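Tyrosine recombinase XerH (Helicobacter pylori, PDB 5JJV) catalyses site-specific recombination by cutting and rejoining DNA through a covalent tyrosine-DNA intermediate, and takes part in chromosome segregation. Local coordinates at a contact of chain A with DNA, the interface of chains B and A and the interface of chains B and C. Residues are numbered along the deposited sequence; one frame, centred on the assembly and turned at random. Chains: chain A/B/C, Tyrosine recombinase XerH.

Contact 1: a contact of chain A with DNA. Residues chain A 310, 314, 344-345. With nucleotides of chain D.
A:His310 and A:His314 meet the DNA from one turn of helix 309-324, while A:Ile344 and A:Tyr345 come from the loop just after helix 339-343 with their backbones still in the helical region. This is the active site of a tyrosine recombinase after strand cleavage. The nucleophile A:Tyr345 is joined through its phenolic OH to the P of DC13, at 1.6 Å. O3' of DA12 is on the same phosphorus, so the linkage is a 3'-phosphotyrosine. CG of A:Tyr345 lies beside the backbone N (chi1 -68°), and the ring points its OH edge at the DNA, with the phosphorus in the ring plane. A:His310 is one of the conserved catalytic histidines. Its NE2 comes in at the ring edge and makes a weak, bent bond to OP1 of DC13 at 3.1 Å, with that oxygen in the imidazole plane. The same NE2 has a second weak bond, 2.9 Å long, to OH of A:Tyr345, the ester oxygen between tyrosine and phosphorus. A:His314 grips the neighbouring phosphate. Its NE2 donates to OP1 of DA12 at 2.8 Å, with the oxygen tilted 16° from the ring plane. One face of this imidazole is covered by A:Tyr345, whose CD1 sits over its centre. That packing should limit rotation of both rings. At the other non-bridging oxygen of the same phosphate, the branch methyl CG2 of A:Ile344 touches OP2 of DA12 at 3.4 Å.

Contact 2: the interface of chains B and A. Residues chain B 177-180; chain A 227-229.
B:Asn177 and A:Glu229 reach tip to tip between two recombinase copies, where the capping box at the start of helix 178-190 meets strand 226-229. The amide and the carboxylate stack, their planes 26° apart, with ND2 of B:Asn177 at 3.7 Å from CD of A:Glu229. The same ND2 meets the methyl CG2 of A:Thr227 at 3.4 Å. A:Glu229 has an extended chain, and its OE2 ends beside CB of B:Asn178, 3.6 Å away. B:Glu179 slides past it in the opposite direction, the two carboxylates turned almost at right angles. These like charges may repel, though the helix start could ease this. Water carries the polar contact. Water 1 joins ND2 of B:Asn177 and OE1 of B:Glu179 to the backbone O of A:Leu228, the last at 2.7 Å. Water 2 links that ND2 to OE1 of A:Glu229, and water 3 links OE2 of B:Glu180 to OG1 of A:Thr227. Behind, in the capping box, N of B:Glu180 donates to OD1 of B:Asn177 at 2.9 Å, and N of B:Asn177 donates to OE1 of B:Glu180 at 2.8 Å. CG of B:Asn177 stands between its backbone N and carbonyl carbon (chi1 58°); with chi2 of 15° this puts OD1 toward the helix and ND2 toward chain A.

Contact 3: the interface of chains B and C. Residues chain B 3, 141-142, 153; chain C 153-155.
C:Asn155 reaches chain B with CG anti to its backbone N (chi1 -159°), and B:Lys3 reaches back on a chain extended from CG to NZ. The asparagine backbone is in the left-handed helical region, with phi 53° and psi 50°. This patch of the B-C interface joins the 153-155 loop of one copy to the end of helix 123-143, the N-terminal segment and the equivalent loop of the other, and probably steadies the DNA-bound tetramer. The ammonium NZ of B:Lys3 donates to the backbone O of C:Tyr154 at 3.0 Å. It approaches that carbonyl tilted from its plane. The lysine thus binds main chain, and its bond does not read the tyrosine side chain. The amide tip of C:Asn155 comes up to the place where B:Ile153 and the helix end adjoin. Its ND2 is 3.1 Å from the backbone O of B:Asp141, but the N-H points elsewhere, so the pair is close without being a hydrogen bond. On the same side, ND2 also meets the terminal methyl CD1 of B:Ile153 tip to tip at 3.6 Å. The two copies of residue 153 also touch. B:Ile153 and C:Ile153 slide past each other in opposite directions, with CG1 of the first at 3.9 Å from CD1 of the second. This apolar contact lies beside the amide. At the helix end, CB of B:Lys142 packs against the backbone O of C:Asn155 at 3.8 Å.

Contact 4: the interface of chains B and A. Residues chain B 168-172; chain A 242, 244.
B:Lys171 and A:Tyr244 lie side by side, pointing the same way, where a loop of chain B crosses the first residue of strand 244-250 in chain A. The backbone of the lysine, more than its amine, addresses the ring. CA of B:Lys171 stands over one face, offset toward the rim and 3.9 Å from the ring centroid, as a CH-pi contact. The side chain then runs along the ring toward the phenol end. CG of B:Lys171 touches CE1 of A:Tyr244 at 3.6 Å, and a bend at chi3 (66°) keeps CE near the hydroxyl, 4.1 Å from OH of A:Tyr244. B:Leu172 passes the tyrosine in the opposite direction. Its CG packs on CB of A:Tyr244 at 4.0 Å. The lysine lines the ring and the leucine its base. Two bonds, one weak, tie the loop to chain A and probably steady the paired copies. B:Gly169 donates its N to the backbone O of A:Asp242 at 3.0 Å. That donor sits 48° out of the carbonyl plane. CG of B:Asn170 stands between its backbone N and carbonyl carbon (chi1 60°), which directs the amide oxygen to chain A. OD1 of B:Asn170 accepts a long, weak but nearly straight bond from N of A:Tyr244, at 3.5 Å.

Contact 1: a contact of chain A with DNA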
loop_
_atom_site.group_PDB
_atom_site.type_symbol
_atom_site.label_atom_id
_atom_site.label_comp_id
_atom_site.label_asym_id
_atom_site.label_seq_id
_atom_site.Cartn_x
_atom_site.Cartn_y
_atom_site.Cartn_z
ATOM N N HIS A 310 -8.298 -2.045 -28.011
ATOM C CA HIS A 310 -7.735 -1.400 -26.833
ATOM C C HIS A 310 -7.901 0.112 -26.930
ATOM O O HIS A 310 -8.034 0.798 -25.919
ATOM C CB HIS A 310 -6.259 -1.769 -26.664
ATOM C CG HIS A 310 -5.857 -2.004 -25.241
ATOM N ND1 HIS A 310 -6.419 -2.995 -24.463
ATOM C CD2 HIS A 310 -4.950 -1.378 -24.454
ATOM C CE1 HIS A 310 -5.876 -2.968 -23.260
ATOM N NE2 HIS A 310 -4.980 -1.996 -23.227
ATOM N N HIS A 314 -9.535 2.908 -24.283
ATOM C CA HIS A 314 -9.116 4.272 -23.980
ATOM C C HIS A 314 -10.296 5.226 -24.103
ATOM O O HIS A 314 -10.504 6.091 -23.252
ATOM C CB HIS A 314 -7.990 4.718 -24.915
ATOM C CG HIS A 314 -6.644 4.178 -24.546
ATOM N ND1 HIS A 314 -5.679 4.949 -23.933
ATOM C CD2 HIS A 314 -6.101 2.950 -24.708
ATOM C CE1 HIS A 314 -4.598 4.217 -23.732
ATOM N NE2 HIS A 314 -4.827 3.000 -24.193
ATOM N N ILE A 344 -3.610 6.777 -17.707
ATOM C CA ILE A 344 -3.101 6.382 -19.017
ATOM C C ILE A 344 -4.226 6.312 -20.045
ATOM O O ILE A 344 -4.051 6.694 -21.203
ATOM C CB ILE A 344 -2.387 5.010 -18.952
ATOM C CG1 ILE A 344 -1.293 5.028 -17.884
ATOM C CG2 ILE A 344 -1.810 4.633 -20.311
ATOM C CD1 ILE A 344 -0.564 3.710 -17.739
ATOM N N TYR A 345 -5.387 5.837 -19.604
ATOM C CA TYR A 345 -6.539 5.674 -20.486
ATOM C C TYR A 345 -7.400 6.934 -20.530
ATOM O O TYR A 345 -8.225 7.102 -21.428
ATOM C CB TYR A 345 -7.401 4.491 -20.043
ATOM C CG TYR A 345 -6.749 3.146 -20.217
ATOM C CD1 TYR A 345 -6.904 2.425 -21.396
ATOM C CD2 TYR A 345 -5.981 2.593 -19.204
ATOM C CE1 TYR A 345 -6.307 1.189 -21.559
ATOM C CE2 TYR A 345 -5.382 1.364 -19.358
ATOM C CZ TYR A 345 -5.549 0.666 -20.534
ATOM O OH TYR A 345 -4.951 -0.559 -20.678
ATOM P P DA D 12 -1.068 1.766 -23.602
ATOM O OP1 DA D 12 -2.279 1.753 -24.456
ATOM O OP2 DA D 12 -0.545 3.057 -23.099
ATOM O "O5'" DA D 12 -1.312 0.809 -22.343
ATOM C "C5'" DA D 12 -1.925 -0.462 -22.527
ATOM C "C4'" DA D 12 -1.937 -1.264 -21.232
ATOM O "O4'" DA D 12 -0.620 -1.818 -20.985
ATOM C "C3'" DA D 12 -2.306 -0.474 -19.969
ATOM O "O3'" DA D 12 -3.174 -1.248 -19.146
ATOM C "C2'" DA D 12 -0.950 -0.274 -19.294
ATOM C "C1'" DA D 12 -0.278 -1.589 -19.644
ATOM N N9 DA D 12 1.182 -1.584 -19.531
ATOM C C8 DA D 12 2.034 -0.545 -19.783
ATOM N N7 DA D 12 3.299 -0.842 -19.598
ATOM C C5 DA D 12 3.275 -2.171 -19.196
ATOM C C6 DA D 12 4.296 -3.084 -18.842
ATOM N N6 DA D 12 5.598 -2.773 -18.839
ATOM N N1 DA D 12 3.923 -4.332 -18.490
ATOM C C2 DA D 12 2.621 -4.642 -18.493
ATOM N N3 DA D 12 1.579 -3.876 -18.805
ATOM C C4 DA D 12 1.977 -2.642 -19.150
ATOM P P DC D 13 -4.624 -1.707 -19.673
ATOM O OP1 DC D 13 -4.446 -3.010 -20.373
ATOM O OP2 DC D 13 -5.560 -1.607 -18.517
#

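Contact 2: the interface of chains B and A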
loop_
_atom_site.group_PDB
_atom_site.type_symbol
_atom_site.label_atom_id
_atom_site.label_comp_id
_atom_site.label_asym_id
_atom_site.label_seq_id
_atom_site.Cartn_x
_atom_site.Cartn_y
_atom_site.Cartn_z
ATOM N N ASN B 177 -28.561 -12.897 -6.741
ATOM C CA ASN B 177 -29.067 -11.542 -6.569
ATOM C C ASN B 177 -30.439 -11.570 -5.904
ATOM O O ASN B 177 -30.870 -12.611 -5.411
ATOM C CB ASN B 177 -29.126 -10.796 -7.908
ATOM C CG ASN B 177 -29.998 -11.492 -8.936
ATOM O OD1 ASN B 177 -30.780 -12.382 -8.611
ATOM N ND2 ASN B 177 -29.869 -11.078 -10.192
ATOM N N ASN B 178 -31.121 -10.429 -5.900
ATOM C CA ASN B 178 -32.416 -10.314 -5.240
ATOM C C ASN B 178 -33.451 -11.275 -5.822
ATOM O O ASN B 178 -34.078 -12.038 -5.087
ATOM C CB ASN B 178 -32.928 -8.875 -5.332
ATOM C CG ASN B 178 -33.969 -8.555 -4.273
ATOM O OD1 ASN B 178 -34.650 -9.444 -3.764
ATOM N ND2 ASN B 178 -34.094 -7.276 -3.937
ATOM N N GLU B 179 -33.619 -11.236 -7.141
ATOM C CA GLU B 179 -34.592 -12.084 -7.824
ATOM C C GLU B 179 -34.291 -13.569 -7.645
ATOM O O GLU B 179 -35.194 -14.366 -7.396
ATOM C CB GLU B 179 -34.642 -11.749 -9.316
ATOM C CG GLU B 179 -35.203 -10.374 -9.629
ATOM C CD GLU B 179 -35.376 -10.146 -11.119
ATOM O OE1 GLU B 179 -34.885 -10.982 -11.906
ATOM O OE2 GLU B 179 -36.004 -9.134 -11.501
ATOM N N GLU B 180 -33.021 -13.935 -7.777
ATOM C CA GLU B 180 -32.609 -15.328 -7.643
ATOM C C GLU B 180 -32.841 -15.842 -6.226
ATOM O O GLU B 180 -33.197 -17.004 -6.031
ATOM C CB GLU B 180 -31.138 -15.490 -8.036
ATOM C CG GLU B 180 -30.884 -15.382 -9.536
ATOM C CD GLU B 180 -29.445 -15.027 -9.870
ATOM O OE1 GLU B 180 -28.751 -14.467 -8.996
ATOM O OE2 GLU B 180 -29.010 -15.306 -11.006
ATOM N N THR A 227 -25.650 -11.499 -15.918
ATOM C CA THR A 227 -26.819 -11.541 -15.048
ATOM C C THR A 227 -27.722 -10.348 -15.330
ATOM O O THR A 227 -27.307 -9.198 -15.187
ATOM C CB THR A 227 -26.428 -11.545 -13.560
ATOM O OG1 THR A 227 -25.555 -12.650 -13.297
ATOM C CG2 THR A 227 -27.671 -11.664 -12.687
ATOM N N LEU A 228 -28.955 -10.626 -15.737
ATOM C CA LEU A 228 -29.896 -9.570 -16.097
ATOM C C LEU A 228 -30.861 -9.255 -14.961
ATOM O O LEU A 228 -31.514 -10.147 -14.421
ATOM C CB LEU A 228 -30.681 -9.962 -17.350
ATOM C CG LEU A 228 -31.766 -8.978 -17.795
ATOM C CD1 LEU A 228 -31.155 -7.642 -18.190
ATOM C CD2 LEU A 228 -32.578 -9.559 -18.937
ATOM N N GLU A 229 -30.951 -7.977 -14.606
ATOM C CA GLU A 229 -31.861 -7.541 -13.555
ATOM C C GLU A 229 -32.286 -6.091 -13.763
ATOM O O GLU A 229 -31.448 -5.188 -13.790
ATOM C CB GLU A 229 -31.211 -7.708 -12.180
ATOM C CG GLU A 229 -32.171 -7.521 -11.016
ATOM C CD GLU A 229 -31.515 -7.772 -9.673
ATOM O OE1 GLU A 229 -30.347 -7.367 -9.497
ATOM O OE2 GLU A 229 -32.165 -8.381 -8.795
HETATM O O HOH W 1 -31.927 -11.539 -12.196
HETATM O O HOH W 2 -27.850 -8.806 -10.785
HETATM O O HOH W 3 -26.815 -15.346 -12.959
#

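Contact 3: the interface of chains B and C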
loop_
_atom_site.group_PDB
_atom_site.type_symbol
_atom_site.label_atom_id
_atom_site.label_comp_id
_atom_site.label_asym_id
_atom_site.label_seq_id
_atom_site.Cartn_x
_atom_site.Cartn_y
_atom_site.Cartn_z
ATOM N N LYS B 3 16.736 -26.508 19.854
ATOM C CA LYS B 3 17.090 -26.430 18.443
ATOM C C LYS B 3 17.936 -27.623 18.018
ATOM O O LYS B 3 18.697 -28.173 18.814
ATOM C CB LYS B 3 17.831 -25.125 18.143
ATOM C CG LYS B 3 17.014 -23.873 18.424
ATOM C CD LYS B 3 17.708 -22.620 17.913
ATOM C CE LYS B 3 16.915 -21.372 18.275
ATOM N NZ LYS B 3 17.461 -20.147 17.630
ATOM N N ASP B 141 14.313 -22.060 9.935
ATOM C CA ASP B 141 15.243 -20.962 10.178
ATOM C C ASP B 141 15.331 -20.576 11.653
ATOM O O ASP B 141 16.354 -20.059 12.103
ATOM C CB ASP B 141 14.848 -19.736 9.352
ATOM C CG ASP B 141 15.232 -19.869 7.894
ATOM O OD1 ASP B 141 16.072 -20.737 7.575
ATOM O OD2 ASP B 141 14.699 -19.102 7.065
ATOM N N LYS B 142 14.265 -20.829 12.405
ATOM C CA LYS B 142 14.233 -20.443 13.812
ATOM C C LYS B 142 14.580 -21.602 14.744
ATOM O O LYS B 142 14.795 -21.397 15.937
ATOM C CB LYS B 142 12.857 -19.888 14.188
ATOM C CG LYS B 142 11.821 -20.958 14.489
ATOM C CD LYS B 142 10.654 -20.396 15.285
ATOM C CE LYS B 142 9.710 -21.503 15.731
ATOM N NZ LYS B 142 8.623 -20.993 16.610
ATOM N N ILE B 153 20.210 -19.964 7.488
ATOM C CA ILE B 153 18.984 -19.199 7.299
ATOM C C ILE B 153 18.542 -19.172 5.839
ATOM O O ILE B 153 19.184 -18.544 4.995
ATOM C CB ILE B 153 19.149 -17.752 7.801
ATOM C CG1 ILE B 153 19.507 -17.743 9.288
ATOM C CG2 ILE B 153 17.878 -16.952 7.554
ATOM C CD1 ILE B 153 18.455 -18.379 10.173
ATOM N N ILE C 153 23.057 -16.036 16.023
ATOM C CA ILE C 153 21.694 -15.778 15.575
ATOM C C ILE C 153 20.658 -16.293 16.567
ATOM O O ILE C 153 20.576 -17.494 16.829
ATOM C CB ILE C 153 21.425 -16.420 14.201
ATOM C CG1 ILE C 153 22.407 -15.879 13.158
ATOM C CG2 ILE C 153 19.988 -16.169 13.767
ATOM C CD1 ILE C 153 22.254 -16.515 11.791
ATOM N N TYR C 154 19.872 -15.375 17.120
ATOM C CA TYR C 154 18.757 -15.742 17.984
ATOM C C TYR C 154 17.549 -16.149 17.147
ATOM O O TYR C 154 17.008 -17.243 17.316
ATOM C CB TYR C 154 18.379 -14.587 18.914
ATOM C CG TYR C 154 19.286 -14.421 20.112
ATOM C CD1 TYR C 154 19.180 -15.267 21.208
ATOM C CD2 TYR C 154 20.237 -13.410 20.155
ATOM C CE1 TYR C 154 20.001 -15.118 22.309
ATOM C CE2 TYR C 154 21.063 -13.252 21.252
ATOM C CZ TYR C 154 20.940 -14.108 22.326
ATOM O OH TYR C 154 21.760 -13.957 23.421
ATOM N N ASN C 155 17.149 -15.258 16.242
ATOM C CA ASN C 155 15.970 -15.454 15.403
ATOM C C ASN C 155 14.742 -15.768 16.251
ATOM O O ASN C 155 14.031 -16.739 15.998
ATOM C CB ASN C 155 16.214 -16.568 14.378
ATOM C CG ASN C 155 15.282 -16.477 13.181
ATOM O OD1 ASN C 155 14.170 -15.959 13.279
ATOM N ND2 ASN C 155 15.736 -16.984 12.042
#

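Contact 4: the interface of chains B and A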
loop_
_atom_site.group_PDB
_atom_site.type_symbol
_atom_site.label_atom_id
_atom_site.label_comp_id
_atom_site.label_asym_id
_atom_site.label_seq_id
_atom_site.Cartn_x
_atom_site.Cartn_y
_atom_site.Cartn_z
ATOM N N ALA B 168 -4.984 -11.145 -6.953
ATOM C CA ALA B 168 -4.562 -12.127 -7.944
ATOM C C ALA B 168 -5.305 -13.440 -7.734
ATOM O O ALA B 168 -4.991 -14.203 -6.819
ATOM C CB ALA B 168 -3.060 -12.345 -7.874
ATOM N N GLY B 169 -6.292 -13.699 -8.584
ATOM C CA GLY B 169 -7.133 -14.870 -8.431
ATOM C C GLY B 169 -8.173 -14.644 -7.354
ATOM O O GLY B 169 -8.783 -15.589 -6.853
ATOM N N ASN B 170 -8.372 -13.378 -6.994
ATOM C CA ASN B 170 -9.356 -13.003 -5.987
ATOM C C ASN B 170 -10.778 -13.120 -6.524
ATOM O O ASN B 170 -11.501 -12.129 -6.625
ATOM C CB ASN B 170 -9.094 -11.578 -5.490
ATOM C CG ASN B 170 -9.166 -10.549 -6.605
ATOM O OD1 ASN B 170 -8.954 -10.865 -7.775
ATOM N ND2 ASN B 170 -9.473 -9.308 -6.243
ATOM N N LYS B 171 -11.166 -14.343 -6.868
ATOM C CA LYS B 171 -12.471 -14.612 -7.459
ATOM C C LYS B 171 -13.600 -14.007 -6.632
ATOM O O LYS B 171 -13.790 -14.372 -5.469
ATOM C CB LYS B 171 -12.682 -16.120 -7.611
ATOM C CG LYS B 171 -11.516 -16.838 -8.270
ATOM C CD LYS B 171 -11.710 -18.346 -8.278
ATOM C CE LYS B 171 -12.877 -18.756 -9.156
ATOM N NZ LYS B 171 -12.957 -20.235 -9.306
ATOM N N LEU B 172 -14.322 -13.061 -7.226
ATOM C CA LEU B 172 -15.498 -12.483 -6.588
ATOM C C LEU B 172 -16.463 -13.602 -6.232
ATOM O O LEU B 172 -16.762 -14.454 -7.070
ATOM C CB LEU B 172 -16.171 -11.456 -7.500
ATOM C CG LEU B 172 -15.388 -10.170 -7.771
ATOM C CD1 LEU B 172 -16.143 -9.273 -8.738
ATOM C CD2 LEU B 172 -15.100 -9.436 -6.470
ATOM N N ASP A 242 -5.507 -12.186 -13.727
ATOM C CA ASP A 242 -6.549 -12.934 -13.029
ATOM C C ASP A 242 -7.282 -12.078 -11.996
ATOM O O ASP A 242 -7.757 -12.587 -10.980
ATOM C CB ASP A 242 -5.954 -14.178 -12.364
ATOM C CG ASP A 242 -5.292 -15.104 -13.363
ATOM O OD1 ASP A 242 -5.917 -15.400 -14.403
ATOM O OD2 ASP A 242 -4.142 -15.527 -13.117
ATOM N N TYR A 244 -10.442 -10.164 -10.837
ATOM C CA TYR A 244 -11.872 -10.204 -11.109
ATOM C C TYR A 244 -12.540 -8.864 -10.834
ATOM O O TYR A 244 -12.196 -8.167 -9.880
ATOM C CB TYR A 244 -12.546 -11.301 -10.286
ATOM C CG TYR A 244 -12.300 -12.690 -10.821
ATOM C CD1 TYR A 244 -11.133 -13.377 -10.515
ATOM C CD2 TYR A 244 -13.234 -13.314 -11.637
ATOM C CE1 TYR A 244 -10.904 -14.647 -11.005
ATOM C CE2 TYR A 244 -13.014 -14.584 -12.132
ATOM C CZ TYR A 244 -11.848 -15.247 -11.812
ATOM O OH TYR A 244 -11.627 -16.513 -12.304
#

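Contacts 2 and 4 belong to the same B-A interface, their C-alpha centres about 22 Å apart. Chain B supplies a loop and then the start of helix 178-190, a few residues further on. Contact 4 is also about 22 Å from contact 1. It uses the 3-10 helix 240-242, which holds the active-site A:Lys240, so pairing of the copies could influence catalysis in chain A. Contact 3 joins chain B to chain C and lies about 49 Å from contact 1. Chain B therefore bridges two neighbours in the four-copy assembly, as expected of a recombinase synapse.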